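Local coordinates for protein D-aminopeptidase (Burkholderia sp. LK4, PDB 5TZB) that probably cleaves N-terminal beta-amino acids from peptides, as a beta-aminopeptidase of family S58 with the Ntn-hydrolase type of fold, at residues 190-195 with 351-356; 196-201 with 215-220. One frame throughout, in Å; residues are numbered along the deposited sequence.

In the fold
Contacts 1 and 2 lie side by side, their centres about 10 Å apart; contact 1 uses the end of helix 331-355, and the same helix packs on one face of the hairpin of contact 2. Along the chain, the tight turn of 190-195 runs straight into strand 197-204, which folds back as strand 213-220 in contact 2; the partner of the turn, 351-356, comes about 155 residues later, so contact 2 is nested within the loop closed by contact 1. The two meet where Asn351 ND2 reaches Thr200 O, 2.9 Å away, in a probable hydrogen bond, and where Ala352 CB packs on the carbonyl oxygens of Gly197 and Ile198.

Contact 1. Residues 190-195 with 351-356; sequences ICHEFK and NALVAG
Leu353 holds CG beside its own backbone N (chi1 -72°), and chi2 of 165° sends CD1 on along the chain direction and turns CD2 off to the flank, against Cys191. The arrangement sets the last turn of helix 331-355 against a small beta hairpin, 190-191 with 194-195, whose two-residue loop (His192, Glu193) belongs to a type I' turn closed by reciprocal backbone bonds between Cys191 and Phe194. CD2 does most of the touching: it approaches Cys191 O to 3.4 Å, Cys191 CB to 3.8 Å and, more loosely, Phe194 CB to 4.2 Å. The other branch, CD1, approaches the His192 ring obliquely. That ring is anchored elsewhere, ND1 to Val224 O, and Phe194 makes a cation-pi contact with Arg225; both partners lie on the loop after strand 213-220.

Farther along, the Lys195 stem lies alongside the helix end, with CG 3.8 Å from Gly356 CA. Its chain then bends away, and NZ is hydrogen-bonded to Met189 O and Thr187 O, just before the turn. Direct hydrogen bonds between 190-195 and 351-356 are absent; a water links the two backbones instead. It gives its two hydrogens to two carbonyls, lying 2.8 Å from Lys195 O and 2.7 Å from Leu353 O, while Leu353 CD2 comes within 3.7 Å of that same Lys195 O.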
ATOM      1  N   ILE C 190     -12.145 -15.061  22.798  1.00 21.74           N
ATOM      2  CA  ILE C 190     -12.840 -14.155  23.700  1.00 21.92           C
ATOM      3  C   ILE C 190     -13.127 -12.843  22.975  1.00 19.65           C
ATOM      4  O   ILE C 190     -12.231 -12.259  22.369  1.00 18.76           O
ATOM      5  CB  ILE C 190     -11.992 -13.898  24.956  1.00 21.91           C
ATOM      6  CG1 ILE C 190     -11.809 -15.202  25.741  1.00 23.75           C
ATOM      7  CG2 ILE C 190     -12.596 -12.796  25.809  1.00 19.40           C
ATOM      8  CD1 ILE C 190     -10.820 -15.101  26.903  1.00 23.05           C
ATOM      9  N   CYS C 191     -14.374 -12.390  23.019  1.00 19.55           N
ATOM     10  CA  CYS C 191     -14.782 -11.191  22.290  1.00 19.01           C
ATOM     11  C   CYS C 191     -15.579 -10.247  23.189  1.00 20.23           C
ATOM     12  O   CYS C 191     -16.527 -10.658  23.860  1.00 21.32           O
ATOM     13  CB  CYS C 191     -15.591 -11.571  21.050  1.00 18.00           C
ATOM     14  SG  CYS C 191     -16.125 -10.172  20.033  1.00 21.68           S
ATOM     15  N   HIS C 192     -15.168  -8.984  23.220  1.00 20.34           N
ATOM     16  CA  HIS C 192     -15.755  -7.998  24.124  1.00 21.53           C
ATOM     17  C   HIS C 192     -15.855  -8.519  25.564  1.00 22.76           C
ATOM     18  O   HIS C 192     -16.829  -8.258  26.278  1.00 22.96           O
ATOM     19  CB  HIS C 192     -17.121  -7.540  23.600  1.00 21.20           C
ATOM     20  CG  HIS C 192     -17.016  -6.623  22.417  1.00 20.60           C
ATOM     21  ND1 HIS C 192     -16.593  -5.315  22.532  1.00 20.19           N
ATOM     22  CD2 HIS C 192     -17.274  -6.821  21.101  1.00 20.02           C
ATOM     23  CE1 HIS C 192     -16.599  -4.745  21.336  1.00 19.46           C
ATOM     24  NE2 HIS C 192     -17.014  -5.636  20.453  1.00 19.35           N
ATOM     25  N   GLU C 193     -14.832  -9.278  25.960  1.00 23.21           N
ATOM     26  CA  GLU C 193     -14.715  -9.830  27.303  1.00 22.98           C
ATOM     27  C   GLU C 193     -15.887 -10.758  27.632  1.00 23.36           C
ATOM     28  O   GLU C 193     -16.225 -10.962  28.798  1.00 22.76           O
ATOM     29  CB  GLU C 193     -14.583  -8.697  28.324  1.00 23.43           C
ATOM     30  CG  GLU C 193     -13.428  -7.773  27.982  1.00 23.39           C
ATOM     31  CD  GLU C 193     -13.247  -6.639  28.971  1.00 22.68           C
ATOM     32  OE1 GLU C 193     -13.254  -5.457  28.543  1.00 21.51           O
ATOM     33  OE2 GLU C 193     -13.066  -6.932  30.163  1.00 22.84           O
ATOM     34  N   PHE C 194     -16.520 -11.275  26.581  1.00 23.97           N
ATOM     35  CA  PHE C 194     -17.411 -12.426  26.664  1.00 24.91           C
ATOM     36  C   PHE C 194     -16.806 -13.545  25.834  1.00 24.74           C
ATOM     37  O   PHE C 194     -15.789 -13.336  25.168  1.00 24.50           O
ATOM     38  CB  PHE C 194     -18.800 -12.111  26.126  1.00 26.87           C
ATOM     39  CG  PHE C 194     -19.577 -11.151  26.957  1.00 28.91           C
ATOM     40  CD1 PHE C 194     -20.078 -11.528  28.198  1.00 30.57           C
ATOM     41  CD2 PHE C 194     -19.850  -9.875  26.480  1.00 29.31           C
ATOM     42  CE1 PHE C 194     -20.819 -10.635  28.969  1.00 30.76           C
ATOM     43  CE2 PHE C 194     -20.594  -8.979  27.239  1.00 30.60           C
ATOM     44  CZ  PHE C 194     -21.079  -9.359  28.487  1.00 30.73           C
ATOM     45  N   LYS C 195     -17.457 -14.704  25.797  1.00 24.88           N
ATOM     46  CA  LYS C 195     -16.986 -15.788  24.927  1.00 24.49           C
ATOM     47  C   LYS C 195     -17.080 -15.397  23.461  1.00 23.23           C
ATOM     48  O   LYS C 195     -18.117 -14.912  22.998  1.00 24.27           O
ATOM     49  CB  LYS C 195     -17.786 -17.074  25.162  1.00 25.74           C
ATOM     50  CG  LYS C 195     -17.280 -18.263  24.338  1.00 24.93           C
ATOM     51  CD  LYS C 195     -15.884 -18.689  24.779  1.00 25.48           C
ATOM     52  CE  LYS C 195     -15.309 -19.796  23.890  1.00 25.59           C
ATOM     53  NZ  LYS C 195     -14.857 -19.289  22.561  1.00 25.17           N
ATOM     54  N   ASN C 351     -23.366 -12.733  15.918  1.00 20.66           N
ATOM     55  CA  ASN C 351     -23.702 -14.163  15.956  1.00 21.36           C
ATOM     56  C   ASN C 351     -22.677 -14.973  16.758  1.00 21.11           C
ATOM     57  O   ASN C 351     -23.033 -15.917  17.446  1.00 21.02           O
ATOM     58  CB  ASN C 351     -23.824 -14.739  14.540  1.00 21.02           C
ATOM     59  CG  ASN C 351     -25.216 -14.563  13.945  1.00 22.31           C
ATOM     60  OD1 ASN C 351     -26.186 -14.303  14.659  1.00 24.03           O
ATOM     61  ND2 ASN C 351     -25.327 -14.762  12.640  1.00 23.02           N
ATOM     62  N   ALA C 352     -21.399 -14.609  16.654  1.00 21.44           N
ATOM     63  CA  ALA C 352     -20.355 -15.296  17.417  1.00 21.15           C
ATOM     64  C   ALA C 352     -20.595 -15.153  18.914  1.00 21.44           C
ATOM     65  O   ALA C 352     -20.463 -16.112  19.672  1.00 22.07           O
ATOM     66  CB  ALA C 352     -18.961 -14.750  17.052  1.00 17.71           C
ATOM     67  N   LEU C 353     -20.940 -13.945  19.332  1.00 21.85           N
ATOM     68  CA  LEU C 353     -21.219 -13.653  20.726  1.00 23.48           C
ATOM     69  C   LEU C 353     -22.445 -14.416  21.220  1.00 24.75           C
ATOM     70  O   LEU C 353     -22.455 -14.957  22.325  1.00 25.63           O
ATOM     71  CB  LEU C 353     -21.423 -12.151  20.904  1.00 23.65           C
ATOM     72  CG  LEU C 353     -20.123 -11.361  20.769  1.00 23.29           C
ATOM     73  CD1 LEU C 353     -20.428  -9.878  20.576  1.00 23.50           C
ATOM     74  CD2 LEU C 353     -19.294 -11.564  22.023  1.00 22.99           C
ATOM     75  N   VAL C 354     -23.489 -14.435  20.400  1.00 24.49           N
ATOM     76  CA  VAL C 354     -24.740 -15.080  20.765  1.00 25.92           C
ATOM     77  C   VAL C 354     -24.590 -16.599  20.911  1.00 26.92           C
ATOM     78  O   VAL C 354     -25.241 -17.213  21.758  1.00 27.44           O
ATOM     79  CB  VAL C 354     -25.834 -14.741  19.741  1.00 26.01           C
ATOM     80  CG1 VAL C 354     -27.067 -15.592  19.960  1.00 25.71           C
ATOM     81  CG2 VAL C 354     -26.179 -13.263  19.845  1.00 26.52           C
ATOM     82  N   ALA C 355     -23.725 -17.194  20.095  1.00 26.62           N
ATOM     83  CA  ALA C 355     -23.480 -18.631  20.138  1.00 27.28           C
ATOM     84  C   ALA C 355     -22.488 -19.016  21.244  1.00 29.62           C
ATOM     85  O   ALA C 355     -22.302 -20.198  21.534  1.00 30.18           O
ATOM     86  CB  ALA C 355     -22.985 -19.124  18.799  1.00 26.65           C
ATOM     87  N   GLY C 356     -21.831 -18.022  21.838  1.00 30.33           N
ATOM     88  CA  GLY C 356     -20.818 -18.274  22.852  1.00 30.41           C
ATOM     89  C   GLY C 356     -21.363 -18.771  24.178  1.00 30.98           C
ATOM     90  O   GLY C 356     -22.419 -18.327  24.632  1.00 30.52           O
TER
HETATM   91  O   HOH W   1     -20.612 -14.904  24.300  1.00 23.89           O

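Contact 2. Residues 196-201 with 215-220; sequences GGIGTA and GALVQA
Ala216 O takes two donors from the neighbouring strand: Thr200 OG1 at 2.8 Å, tilted 29° from the carbonyl plane, and Ala201 N at 3.1 Å, within that plane. Thr200 can do this because its OG1 points anti to the backbone N (chi1 -169°); the same oxygen is also hydrogen-bonded to Ile41 N. Along this antiparallel beta hairpin the pairs alternate. Gly197 with Ala220, Gly199 with Val218 and Ala201 with Ala216 are hydrogen-bonded, the straightest bond running from Ala220 N to Gly197 O (2.9 Å, 173° at the hydrogen).

Between them, the non-hydrogen-bonded pairs are Ile198 with Gln219 and Thr200 with Leu217. On their face, Leu217 CD1 lies 3.6 Å from Thr200 CB and 3.9 Å from Ile198 CG2; Ile198 and Leu217 pack on Thr68 of strand 63-71, Leu217 also on Ile70. On the reverse face, Val218 CG2 lies 3.6 Å from Gly199 O, and Ala201, Ala216 and Val218 meet helix 331-355. Glycines and alanines, with Val218, thus line the helix side and bulkier residues the sheet side, consistent with the alpha-beta-beta-alpha sandwich of Ntn hydrolases; the buried Gln219 NE2 finds its acceptors, Thr148 OG1 and Thr114 O, on strands 144-148 and 111-115 of the facing sheet.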
ATOM      1  N   GLY C 196     -15.997 -15.621  22.718  1.00 20.94           N
ATOM      2  CA  GLY C 196     -15.970 -15.279  21.311  1.00 18.87           C
ATOM      3  C   GLY C 196     -15.879 -16.492  20.407  1.00 24.15           C
ATOM      4  O   GLY C 196     -16.289 -17.592  20.789  1.00 25.22           O
ATOM      5  N   GLY C 197     -15.350 -16.290  19.201  1.00 23.39           N
ATOM      6  CA  GLY C 197     -15.155 -17.385  18.270  1.00 21.79           C
ATOM      7  C   GLY C 197     -15.783 -17.196  16.902  1.00 19.73           C
ATOM      8  O   GLY C 197     -15.792 -16.104  16.339  1.00 18.56           O
ATOM      9  N   ILE C 198     -16.319 -18.284  16.365  1.00 20.85           N
ATOM     10  CA  ILE C 198     -16.794 -18.304  14.984  1.00 20.72           C
ATOM     11  C   ILE C 198     -18.165 -17.658  14.835  1.00 21.62           C
ATOM     12  O   ILE C 198     -19.077 -17.942  15.615  1.00 22.81           O
ATOM     13  CB  ILE C 198     -16.851 -19.758  14.452  1.00 20.43           C
ATOM     14  CG1 ILE C 198     -15.456 -20.383  14.494  1.00 21.45           C
ATOM     15  CG2 ILE C 198     -17.399 -19.803  13.039  1.00 19.41           C
ATOM     16  CD1 ILE C 198     -14.388 -19.626  13.623  1.00 25.14           C
ATOM     17  N   GLY C 199     -18.301 -16.793  13.831  1.00 20.85           N
ATOM     18  CA  GLY C 199     -19.585 -16.198  13.487  1.00 21.51           C
ATOM     19  C   GLY C 199     -19.735 -16.098  11.978  1.00 20.69           C
ATOM     20  O   GLY C 199     -18.744 -15.968  11.253  1.00 19.28           O
ATOM     21  N   THR C 200     -20.968 -16.173  11.487  1.00 21.15           N
ATOM     22  CA  THR C 200     -21.186 -16.111  10.042  1.00 20.45           C
ATOM     23  C   THR C 200     -22.537 -15.476   9.703  1.00 21.13           C
ATOM     24  O   THR C 200     -23.450 -15.474  10.523  1.00 22.31           O
ATOM     25  CB  THR C 200     -21.091 -17.520   9.420  1.00 19.69           C
ATOM     26  OG1 THR C 200     -21.057 -17.422   7.997  1.00 19.89           O
ATOM     27  CG2 THR C 200     -22.284 -18.386   9.834  1.00 20.04           C
ATOM     28  N   ALA C 201     -22.646 -14.920   8.503  1.00 19.59           N
ATOM     29  CA  ALA C 201     -23.886 -14.298   8.036  1.00 18.81           C
ATOM     30  C   ALA C 201     -23.799 -14.045   6.535  1.00 18.73           C
ATOM     31  O   ALA C 201     -22.722 -14.133   5.944  1.00 16.72           O
ATOM     32  CB  ALA C 201     -24.164 -12.982   8.772  1.00 19.27           C
ATOM     33  N   GLY C 215     -21.380 -13.256   1.627  1.00 15.62           N
ATOM     34  CA  GLY C 215     -21.305 -13.947   2.910  1.00 17.05           C
ATOM     35  C   GLY C 215     -20.039 -13.599   3.668  1.00 16.71           C
ATOM     36  O   GLY C 215     -19.059 -13.197   3.062  1.00 16.97           O
ATOM     37  N   ALA C 216     -20.061 -13.735   4.992  1.00 17.06           N
ATOM     38  CA  ALA C 216     -18.873 -13.497   5.807  1.00 16.11           C
ATOM     39  C   ALA C 216     -18.705 -14.585   6.857  1.00 17.23           C
ATOM     40  O   ALA C 216     -19.689 -15.073   7.429  1.00 16.60           O
ATOM     41  CB  ALA C 216     -18.935 -12.114   6.494  1.00 15.19           C
ATOM     42  N   LEU C 217     -17.455 -14.952   7.126  1.00 17.55           N
ATOM     43  CA  LEU C 217     -17.151 -15.859   8.230  1.00 19.07           C
ATOM     44  C   LEU C 217     -16.059 -15.210   9.082  1.00 18.57           C
ATOM     45  O   LEU C 217     -14.971 -14.898   8.584  1.00 18.57           O
ATOM     46  CB  LEU C 217     -16.693 -17.231   7.716  1.00 20.75           C
ATOM     47  CG  LEU C 217     -16.433 -18.319   8.769  1.00 22.19           C
ATOM     48  CD1 LEU C 217     -17.747 -18.868   9.250  1.00 22.02           C
ATOM     49  CD2 LEU C 217     -15.564 -19.435   8.210  1.00 23.34           C
ATOM     50  N   VAL C 218     -16.340 -14.976  10.357  1.00 18.26           N
ATOM     51  CA  VAL C 218     -15.342 -14.313  11.189  1.00 18.02           C
ATOM     52  C   VAL C 218     -14.876 -15.227  12.310  1.00 18.79           C
ATOM     53  O   VAL C 218     -15.579 -16.165  12.715  1.00 18.10           O
ATOM     54  CB  VAL C 218     -15.877 -13.005  11.804  1.00 17.56           C
ATOM     55  CG1 VAL C 218     -16.456 -12.112  10.715  1.00 14.45           C
ATOM     56  CG2 VAL C 218     -16.918 -13.316  12.886  1.00 15.47           C
ATOM     57  N   GLN C 219     -13.660 -14.963  12.777  1.00 20.07           N
ATOM     58  CA  GLN C 219     -13.163 -15.524  14.024  1.00 20.54           C
ATOM     59  C   GLN C 219     -12.884 -14.327  14.926  1.00 20.79           C
ATOM     60  O   GLN C 219     -11.871 -13.641  14.770  1.00 20.46           O
ATOM     61  CB  GLN C 219     -11.919 -16.383  13.792  1.00 19.87           C
ATOM     62  CG  GLN C 219     -11.319 -16.994  15.040  1.00 19.57           C
ATOM     63  CD  GLN C 219     -10.298 -18.063  14.705  1.00 19.76           C
ATOM     64  OE1 GLN C 219     -10.647 -19.107  14.150  1.00 20.64           O
ATOM     65  NE2 GLN C 219      -9.030 -17.808  15.032  1.00 18.29           N
ATOM     66  N   ALA C 220     -13.829 -14.055  15.826  1.00 20.56           N
ATOM     67  CA  ALA C 220     -13.846 -12.825  16.614  1.00 20.25           C
ATOM     68  C   ALA C 220     -13.187 -13.030  17.972  1.00 20.35           C
ATOM     69  O   ALA C 220     -13.624 -13.874  18.765  1.00 19.86           O
ATOM     70  CB  ALA C 220     -15.286 -12.321  16.790  1.00 21.26           C
TER